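PDB 3GO2: putative L-alanine-DL-glutamate epimerase from Burkholderia xenovorans, which is probably a racemase or epimerase of the mandelate racemase/muconate lactonizing enzyme family and binds magnesium. Local coordinates for residues V5-T10 with K24-E29; A94-K99 with P373-D378; R118-W123 with Q158-K163. All coordinates share one frame; numbering follows the deposited sequence.

Interaction 1 of 3, residues V5-T10 with K24-E29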
loop_
_atom_site.group_PDB
_atom_site.type_symbol
_atom_site.label_atom_id
_atom_site.label_comp_id
_atom_site.label_asym_id
_atom_site.label_seq_id
_atom_site.Cartn_x
_atom_site.Cartn_y
_atom_site.Cartn_z
ATOM N N VAL A 5 44.632 20.545 -8.971
ATOM C CA VAL A 5 44.188 21.606 -8.078
ATOM C C VAL A 5 45.354 21.964 -7.168
ATOM O O VAL A 5 45.950 21.092 -6.540
ATOM C CB VAL A 5 42.970 21.172 -7.251
ATOM C CG1 VAL A 5 42.610 22.250 -6.229
ATOM C CG2 VAL A 5 41.763 20.891 -8.178
ATOM N N VAL A 6 45.695 23.241 -7.103
ATOM C CA VAL A 6 46.783 23.678 -6.238
ATOM C C VAL A 6 46.290 24.296 -4.942
ATOM O O VAL A 6 46.968 24.213 -3.898
ATOM C CB VAL A 6 47.693 24.659 -7.006
ATOM C CG1 VAL A 6 48.596 25.385 -6.093
ATOM C CG2 VAL A 6 48.521 23.863 -8.011
ATOM N N SER A 7 45.124 24.932 -4.990
ATOM C CA SER A 7 44.592 25.578 -3.800
ATOM C C SER A 7 43.075 25.721 -3.828
ATOM O O SER A 7 42.466 25.818 -4.904
ATOM C CB SER A 7 45.275 26.925 -3.568
ATOM O OG SER A 7 44.973 27.841 -4.583
ATOM N N VAL A 8 42.487 25.704 -2.629
ATOM C CA VAL A 8 41.066 25.948 -2.413
ATOM C C VAL A 8 40.967 26.920 -1.251
ATOM O O VAL A 8 41.383 26.595 -0.127
ATOM C CB VAL A 8 40.285 24.657 -2.079
ATOM C CG1 VAL A 8 38.794 24.993 -1.868
ATOM C CG2 VAL A 8 40.490 23.597 -3.171
ATOM N N ASP A 9 40.485 28.128 -1.552
ATOM C CA ASP A 9 40.357 29.224 -0.596
ATOM C C ASP A 9 38.901 29.643 -0.471
ATOM O O ASP A 9 38.104 29.438 -1.396
ATOM C CB ASP A 9 41.155 30.426 -1.086
ATOM C CG ASP A 9 42.635 30.128 -1.287
ATOM O OD1 ASP A 9 43.262 29.628 -0.336
ATOM O OD2 ASP A 9 43.151 30.406 -2.400
ATOM N N THR A 10 38.545 30.245 0.663
ATOM C CA THR A 10 37.214 30.824 0.813
ATOM C C THR A 10 37.339 32.300 1.100
ATOM O O THR A 10 38.317 32.728 1.732
ATOM C CB THR A 10 36.398 30.141 1.953
ATOM O OG1 THR A 10 37.116 30.231 3.184
ATOM C CG2 THR A 10 36.124 28.658 1.635
ATOM N N LYS A 24 37.213 29.838 -4.070
ATOM C CA LYS A 24 38.188 30.175 -5.105
ATOM C C LYS A 24 39.142 29.009 -5.252
ATOM O O LYS A 24 39.892 28.690 -4.325
ATOM C CB LYS A 24 38.985 31.418 -4.708
ATOM C CG LYS A 24 39.972 31.822 -5.765
ATOM C CD LYS A 24 40.892 32.929 -5.284
ATOM C CE LYS A 24 41.709 33.457 -6.410
ATOM N NZ LYS A 24 42.685 34.493 -5.890
ATOM N N LEU A 25 39.110 28.360 -6.400
ATOM C CA LEU A 25 39.891 27.158 -6.646
ATOM C C LEU A 25 40.877 27.468 -7.758
ATOM O O LEU A 25 40.484 27.952 -8.818
ATOM C CB LEU A 25 38.943 26.021 -7.064
ATOM C CG LEU A 25 39.528 24.655 -7.381
ATOM C CD1 LEU A 25 38.418 23.595 -7.130
ATOM C CD2 LEU A 25 40.126 24.558 -8.799
ATOM N N THR A 26 42.159 27.186 -7.537
ATOM C CA THR A 26 43.184 27.515 -8.539
ATOM C C THR A 26 43.842 26.235 -9.014
ATOM O O THR A 26 44.145 25.358 -8.200
ATOM C CB THR A 26 44.285 28.462 -7.917
ATOM O OG1 THR A 26 43.679 29.654 -7.411
ATOM C CG2 THR A 26 45.349 28.853 -8.968
ATOM N N THR A 27 44.085 26.135 -10.329
ATOM C CA THR A 27 44.760 24.975 -10.910
ATOM C C THR A 27 46.256 25.257 -11.148
ATOM O O THR A 27 46.698 26.403 -11.097
ATOM C CB THR A 27 44.108 24.565 -12.234
ATOM O OG1 THR A 27 44.474 25.476 -13.270
ATOM C CG2 THR A 27 42.585 24.584 -12.117
ATOM N N ASP A 28 47.011 24.212 -11.465
ATOM C CA ASP A 28 48.445 24.352 -11.725
ATOM C C ASP A 28 48.736 25.271 -12.915
ATOM O O ASP A 28 49.801 25.910 -12.959
ATOM C CB ASP A 28 49.080 22.975 -11.963
ATOM C CG ASP A 28 50.559 23.063 -12.264
ATOM O OD1 ASP A 28 51.342 23.330 -11.331
ATOM O OD2 ASP A 28 50.928 22.893 -13.447
ATOM N N GLU A 29 47.785 25.370 -13.847
ATOM C CA GLU A 29 47.920 26.234 -15.036
ATOM C C GLU A 29 47.501 27.671 -14.774
ATOM O O GLU A 29 47.574 28.500 -15.685
ATOM C CB GLU A 29 47.036 25.703 -16.166
ATOM C CG GLU A 29 47.291 24.265 -16.553
ATOM C CD GLU A 29 48.375 24.087 -17.594
ATOM O OE1 GLU A 29 48.807 25.095 -18.205
ATOM O OE2 GLU A 29 48.812 22.920 -17.790
HETATM O O HOH W 1 42.596 29.183 -4.805
#

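Interaction 2 of 3, residues A94-K99 with P373-D378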
loop_
_atom_site.group_PDB
_atom_site.type_symbol
_atom_site.label_atom_id
_atom_site.label_comp_id
_atom_site.label_asym_id
_atom_site.label_seq_id
_atom_site.Cartn_x
_atom_site.Cartn_y
_atom_site.Cartn_z
ATOM N N ALA A 94 32.763 25.234 -7.897
ATOM C CA ALA A 94 34.044 25.858 -8.249
ATOM C C ALA A 94 34.823 24.950 -9.193
ATOM O O ALA A 94 35.458 25.430 -10.125
ATOM C CB ALA A 94 34.869 26.180 -6.976
ATOM N N LEU A 95 34.723 23.635 -8.975
ATOM C CA LEU A 95 35.347 22.646 -9.880
ATOM C C LEU A 95 34.750 22.777 -11.281
ATOM O O LEU A 95 35.476 22.751 -12.284
ATOM C CB LEU A 95 35.178 21.232 -9.339
ATOM C CG LEU A 95 36.099 20.753 -8.228
ATOM C CD1 LEU A 95 35.611 19.462 -7.580
ATOM C CD2 LEU A 95 37.496 20.537 -8.804
ATOM N N LEU A 96 33.432 22.912 -11.372
ATOM C CA LEU A 96 32.804 23.014 -12.691
ATOM C C LEU A 96 33.270 24.267 -13.420
ATOM O O LEU A 96 33.597 24.218 -14.610
ATOM C CB LEU A 96 31.284 23.007 -12.573
ATOM C CG LEU A 96 30.648 21.685 -12.165
ATOM C CD1 LEU A 96 29.185 21.953 -11.773
ATOM C CD2 LEU A 96 30.758 20.621 -13.292
ATOM N N ASP A 97 33.310 25.391 -12.711
ATOM C CA ASP A 97 33.780 26.638 -13.309
ATOM C C ASP A 97 35.206 26.455 -13.876
ATOM O O ASP A 97 35.535 26.876 -15.012
ATOM C CB ASP A 97 33.785 27.749 -12.271
ATOM C CG ASP A 97 33.947 29.124 -12.879
ATOM O OD1 ASP A 97 33.423 29.364 -13.993
ATOM O OD2 ASP A 97 34.596 29.981 -12.222
ATOM N N ALA A 98 36.076 25.863 -13.056
ATOM C CA ALA A 98 37.480 25.674 -13.446
ATOM C C ALA A 98 37.615 24.729 -14.647
ATOM O O ALA A 98 38.421 24.955 -15.557
ATOM C CB ALA A 98 38.305 25.184 -12.258
ATOM N N LYS A 99 36.814 23.677 -14.659
ATOM C CA LYS A 99 36.810 22.742 -15.760
ATOM C C LYS A 99 36.322 23.388 -17.051
ATOM O O LYS A 99 36.949 23.225 -18.101
ATOM C CB LYS A 99 35.955 21.533 -15.427
ATOM C CG LYS A 99 35.958 20.472 -16.522
ATOM C CD LYS A 99 35.342 19.159 -16.044
ATOM C CE LYS A 99 35.520 18.031 -17.034
ATOM N NZ LYS A 99 35.120 16.644 -16.564
ATOM N N PRO A 373 33.462 31.744 -20.962
ATOM C CA PRO A 373 33.905 30.507 -20.319
ATOM C C PRO A 373 33.587 30.518 -18.815
ATOM O O PRO A 373 33.824 31.518 -18.144
ATOM C CB PRO A 373 35.417 30.492 -20.563
ATOM C CG PRO A 373 35.571 31.292 -21.862
ATOM C CD PRO A 373 34.536 32.367 -21.769
ATOM N N GLY A 374 33.085 29.404 -18.314
ATOM C CA GLY A 374 32.694 29.297 -16.927
ATOM C C GLY A 374 31.251 29.720 -16.692
ATOM O O GLY A 374 30.411 29.642 -17.581
ATOM N N TRP A 375 30.964 30.152 -15.474
ATOM C CA TRP A 375 29.619 30.528 -15.080
ATOM C C TRP A 375 29.115 31.788 -15.754
ATOM O O TRP A 375 27.907 31.918 -15.985
ATOM C CB TRP A 375 29.518 30.708 -13.566
ATOM C CG TRP A 375 29.728 29.463 -12.762
ATOM C CD1 TRP A 375 30.603 29.315 -11.737
ATOM C CD2 TRP A 375 29.004 28.220 -12.857
ATOM N NE1 TRP A 375 30.518 28.042 -11.207
ATOM C CE2 TRP A 375 29.539 27.349 -11.880
ATOM C CE3 TRP A 375 27.945 27.765 -13.653
ATOM C CZ2 TRP A 375 29.054 26.038 -11.692
ATOM C CZ3 TRP A 375 27.474 26.441 -13.457
ATOM C CH2 TRP A 375 28.036 25.608 -12.507
ATOM N N GLY A 376 30.029 32.723 -16.062
ATOM C CA GLY A 376 29.622 33.977 -16.710
ATOM C C GLY A 376 29.938 35.243 -15.930
ATOM O O GLY A 376 29.699 36.355 -16.406
ATOM N N THR A 377 30.443 35.092 -14.703
ATOM C CA THR A 377 30.902 36.244 -13.917
ATOM C C THR A 377 31.906 35.754 -12.885
ATOM O O THR A 377 31.863 34.594 -12.484
ATOM C CB THR A 377 29.709 36.973 -13.278
ATOM O OG1 THR A 377 30.097 38.276 -12.829
ATOM C CG2 THR A 377 29.153 36.186 -12.068
ATOM N N ASP A 378 32.838 36.623 -12.492
ATOM C CA ASP A 378 33.850 36.325 -11.488
ATOM C C ASP A 378 33.734 37.341 -10.363
ATOM O O ASP A 378 33.559 38.534 -10.612
ATOM C CB ASP A 378 35.252 36.453 -12.084
ATOM C CG ASP A 378 35.547 35.402 -13.128
ATOM O OD1 ASP A 378 35.154 34.219 -12.927
ATOM O OD2 ASP A 378 36.203 35.757 -14.143
HETATM O O HOH W 2 32.813 32.244 -13.584
#

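Interaction 3 of 3, residues R118-W123 with Q158-K163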
loop_
_atom_site.group_PDB
_atom_site.type_symbol
_atom_site.label_atom_id
_atom_site.label_comp_id
_atom_site.label_asym_id
_atom_site.label_seq_id
_atom_site.Cartn_x
_atom_site.Cartn_y
_atom_site.Cartn_z
ATOM N N ARG A 118 17.397 32.012 -23.347
ATOM C CA ARG A 118 16.846 32.961 -22.394
ATOM C C ARG A 118 15.965 32.189 -21.433
ATOM O O ARG A 118 15.378 31.167 -21.816
ATOM C CB ARG A 118 16.023 34.015 -23.127
ATOM C CG ARG A 118 16.854 34.786 -24.150
ATOM C CD ARG A 118 16.200 36.063 -24.542
ATOM N NE ARG A 118 17.070 36.800 -25.454
ATOM C CZ ARG A 118 16.850 38.048 -25.848
ATOM N NH1 ARG A 118 15.794 38.707 -25.394
ATOM N NH2 ARG A 118 17.707 38.647 -26.679
ATOM N N VAL A 119 15.839 32.689 -20.210
ATOM C CA VAL A 119 15.129 31.979 -19.148
ATOM C C VAL A 119 14.085 32.888 -18.517
ATOM O O VAL A 119 14.427 33.942 -17.995
ATOM C CB VAL A 119 16.149 31.534 -18.042
ATOM C CG1 VAL A 119 15.428 30.870 -16.889
ATOM C CG2 VAL A 119 17.221 30.594 -18.628
ATOM N N PRO A 120 12.802 32.498 -18.549
ATOM C CA PRO A 120 11.840 33.348 -17.845
ATOM C C PRO A 120 12.117 33.320 -16.353
ATOM O O PRO A 120 12.450 32.267 -15.785
ATOM C CB PRO A 120 10.483 32.711 -18.155
ATOM C CG PRO A 120 10.737 31.884 -19.366
ATOM C CD PRO A 120 12.138 31.373 -19.227
ATOM N N VAL A 121 12.008 34.495 -15.743
ATOM C CA VAL A 121 12.204 34.636 -14.320
ATOM C C VAL A 121 10.962 35.134 -13.610
ATOM O O VAL A 121 9.981 35.567 -14.226
ATOM C CB VAL A 121 13.416 35.546 -13.962
ATOM C CG1 VAL A 121 14.690 34.961 -14.527
ATOM C CG2 VAL A 121 13.206 36.989 -14.425
ATOM N N TYR A 122 11.003 35.020 -12.292
ATOM C CA TYR A 122 10.114 35.785 -11.426
ATOM C C TYR A 122 10.959 36.659 -10.513
ATOM O O TYR A 122 12.065 36.277 -10.119
ATOM C CB TYR A 122 9.155 34.882 -10.638
ATOM C CG TYR A 122 9.713 33.966 -9.551
ATOM C CD1 TYR A 122 9.871 34.413 -8.239
ATOM C CD2 TYR A 122 10.052 32.648 -9.834
ATOM C CE1 TYR A 122 10.353 33.584 -7.243
ATOM C CE2 TYR A 122 10.514 31.802 -8.830
ATOM C CZ TYR A 122 10.651 32.266 -7.546
ATOM O OH TYR A 122 11.132 31.416 -6.561
ATOM N N TRP A 123 10.461 37.861 -10.241
ATOM C CA TRP A 123 11.098 38.799 -9.348
ATOM C C TRP A 123 10.713 38.394 -7.926
ATOM O O TRP A 123 9.553 38.569 -7.497
ATOM C CB TRP A 123 10.633 40.231 -9.700
ATOM C CG TRP A 123 11.075 41.335 -8.796
ATOM C CD1 TRP A 123 11.655 41.235 -7.560
ATOM C CD2 TRP A 123 10.937 42.744 -9.055
ATOM N NE1 TRP A 123 11.873 42.487 -7.036
ATOM C CE2 TRP A 123 11.436 43.428 -7.932
ATOM C CE3 TRP A 123 10.434 43.482 -10.131
ATOM C CZ2 TRP A 123 11.467 44.840 -7.853
ATOM C CZ3 TRP A 123 10.463 44.875 -10.054
ATOM C CH2 TRP A 123 10.975 45.530 -8.930
ATOM N N GLN A 158 8.237 44.970 -17.087
ATOM C CA GLN A 158 8.010 43.841 -17.979
ATOM C C GLN A 158 8.303 42.483 -17.325
ATOM O O GLN A 158 8.514 41.499 -18.020
ATOM C CB GLN A 158 8.834 43.975 -19.267
ATOM C CG GLN A 158 8.660 45.325 -19.962
ATOM C CD GLN A 158 7.236 45.560 -20.353
ATOM O OE1 GLN A 158 6.553 46.406 -19.765
ATOM N NE2 GLN A 158 6.754 44.807 -21.338
ATOM N N PHE A 159 8.326 42.440 -15.996
ATOM C CA PHE A 159 8.448 41.139 -15.308
ATOM C C PHE A 159 7.103 40.487 -15.344
ATOM O O PHE A 159 6.074 41.183 -15.316
ATOM C CB PHE A 159 9.037 41.302 -13.910
ATOM C CG PHE A 159 10.480 41.664 -13.956
ATOM C CD1 PHE A 159 10.883 42.994 -13.887
ATOM C CD2 PHE A 159 11.436 40.693 -14.222
ATOM C CE1 PHE A 159 12.233 43.333 -14.002
ATOM C CE2 PHE A 159 12.783 41.025 -14.331
ATOM C CZ PHE A 159 13.178 42.332 -14.235
ATOM N N ARG A 160 7.112 39.169 -15.518
ATOM C CA ARG A 160 5.901 38.412 -15.784
ATOM C C ARG A 160 5.360 37.728 -14.543
ATOM O O ARG A 160 4.258 37.163 -14.594
ATOM C CB ARG A 160 6.185 37.336 -16.811
ATOM C CG ARG A 160 6.726 37.866 -18.136
ATOM C CD ARG A 160 7.310 36.748 -18.948
ATOM N NE ARG A 160 7.896 37.247 -20.192
ATOM C CZ ARG A 160 8.364 36.475 -21.171
ATOM N NH1 ARG A 160 8.336 35.139 -21.074
ATOM N NH2 ARG A 160 8.872 37.048 -22.257
ATOM N N ALA A 161 6.154 37.741 -13.474
ATOM C CA ALA A 161 5.806 37.071 -12.209
ATOM C C ALA A 161 6.579 37.666 -11.046
ATOM O O ALA A 161 7.713 38.111 -11.214
ATOM C CB ALA A 161 6.051 35.579 -12.307
ATOM N N ILE A 162 5.948 37.700 -9.873
ATOM C CA ILE A 162 6.568 38.179 -8.641
ATOM C C ILE A 162 6.238 37.216 -7.508
ATOM O O ILE A 162 5.193 36.563 -7.554
ATOM C CB ILE A 162 6.067 39.619 -8.251
ATOM C CG1 ILE A 162 4.559 39.653 -8.060
ATOM C CG2 ILE A 162 6.484 40.627 -9.322
ATOM C CD1 ILE A 162 4.015 41.054 -7.728
ATOM N N LYS A 163 7.118 37.138 -6.505
ATOM C CA LYS A 163 6.878 36.320 -5.330
ATOM C C LYS A 163 6.923 37.119 -4.056
ATOM O O LYS A 163 7.855 37.872 -3.840
ATOM C CB LYS A 163 7.883 35.188 -5.242
ATOM C CG LYS A 163 7.483 34.126 -4.215
ATOM C CD LYS A 163 8.310 32.822 -4.284
ATOM C CE LYS A 163 9.677 32.896 -3.609
ATOM N NZ LYS A 163 10.473 31.623 -3.777
HETATM O O HOH W 3 9.651 37.800 -15.604
#

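Interaction 1 of 3, residues V5-T10 with K24-E29
S7 holds OG between its backbone N and carbonyl carbon (chi1 66°), while T26 turns OG1 anti to its carbonyl carbon (chi1 -58°). These torsions bring both hydroxyls to one water, which D9 OD2 and K24 O also reach. The water lies 2.7 Å from S7 OG and 2.9 Å from T26 OG1. It donates to D9 OD2 and K24 O, although the acceptors around it outnumber its protons. S7 OG also lies against T26 CB at 3.5 Å.

The backbones form an antiparallel ladder. D9 and K24 are a hydrogen-bonded pair, with D9 N to K24 O at 2.9 Å and K24 N to D9 O at 2.8 Å. T26 N binds S7 O. V6 and S7 both face T26, which is a classic beta bulge. T26 O accepts a 2.8 Å bond from V6 N and a weak one from S7 N. At the bulge, V6 CG2 rests on D28 CA at 3.7 Å.

V5, V8 and L25 make the apolar side. V5 CG2 meets L25 CD2 at 4.1 Å, the two side chains crossing at about a right angle. L25 also packs on helix 82-103, and V8 on L57 of helix 46-57. The extended K24 chain leads away from D9 to a salt bridge with E381.

This is the first hairpin of the N-terminal capping domain. Its chemistry is divided by face: one face is polar and tied together by water, while the other gives its aliphatic groups to the helices of the domain.

Interaction 2 of 3, residues A94-K99 with P373-D378
Residues 94-99 of helix 82-103 meet an irregular loop, and the backbones come closest at D97 and G374, whose CA atoms are 4.6 Å apart. D97 and W375 carry the contact. D97 places CG anti to its backbone N (chi1 -167°), which carries the carboxylate out to the loop. W375 N donates to D97 OD1 at 3.0 Å. The N-H comes from the anti side, 33° out of the carboxylate plane. A water also lies within donating reach of D97 OD1 and T377 O. G374, which has no side chain, brings its CA within 3.0 Å of D97 OD1.

The W375 indole lies nearly parallel to the carboxylate, their planes 16° apart. D97 CA is over one face of the ring, and D97 CB is 3.4 Å from W375 NE1. L96 CB reaches W375 CZ2 at 3.9 Å. D97 OD2 and D378 OD1 are 4.3 Å apart, and K101 forms salt bridges with both, probably offsetting their repulsion.

The loop follows strand 366-368 and precedes helix 381-386. W375 also packs on L324 and I328 of helix 323-335, joining the N-terminal domain to the barrel domain.

Interaction 3 of 3, residues R118-W123 with Q158-K163
Y122 OH accepts a hydrogen bond from K163 NZ at 2.9 Å. The K163 chain bends at chi3 (80°) and passes obliquely by the tyrosine ring, with CB 3.6 Å from Y122 CE1. The same NZ forms a salt bridge with E245 and a weak hydrogen bond with D219. Both acids are magnesium ligands. Y122 OH thus adds a hydroxyl partner to these carboxylates around NZ.

Two backbone bonds join the segments. W123 N donates to A161 O at 2.9 Å, and K163 N to W123 O at 3.0 Å. They make a single bridge between W123 and I162, on strands running at 42° to each other. One water spans the wider part. It donates to V121 O at 2.6 Å and accepts from R160 N. A161 N is buried by the contact and has no partner in the model. W123 NE1 is satisfied by D347.

The apolar side chains pack beside these bonds. The W123 indole turns its edge to the face of F159 in an offset edge-to-face pair, with planes at 73° and centroids 5.6 Å apart. V121 CG2 sits at the edge of the same phenyl ring. On the other side, Y122 CB meets A161 CB at 3.6 Å.

Strand 161-168 belongs to the barrel of the enolase superfamily. K163 binds 2-oxoglutarate in another structure of this protein. The contact thus places a ligand-binding lysine close to the metal site. E245 and D219 serve both magnesium and K163 NZ, while Y122 OH holds NZ from strand 118-123, so lysine position and metal site are coupled.

Overall arrangement
Interactions 1 and 2 touch directly, with centres 12 Å apart. L25 of the hairpin joins them: its CD1 lies 3.6 Å from L95 CD2, and it also meets A94 and A98. Helix 82-103 thus packs on the hairpin with one side and on the loop 373-378 with another. Interaction 3 stands apart in the barrel domain. Its centre is 25 Å from that of interaction 2 and 36 Å from that of interaction 1. It falls within the chain span closed by interaction 2. Only interaction 3 reaches the active site, where the K163 side chain lies about 4 Å from a bound magnesium ion. Interactions 1 and 2 lie away from the annotated sites.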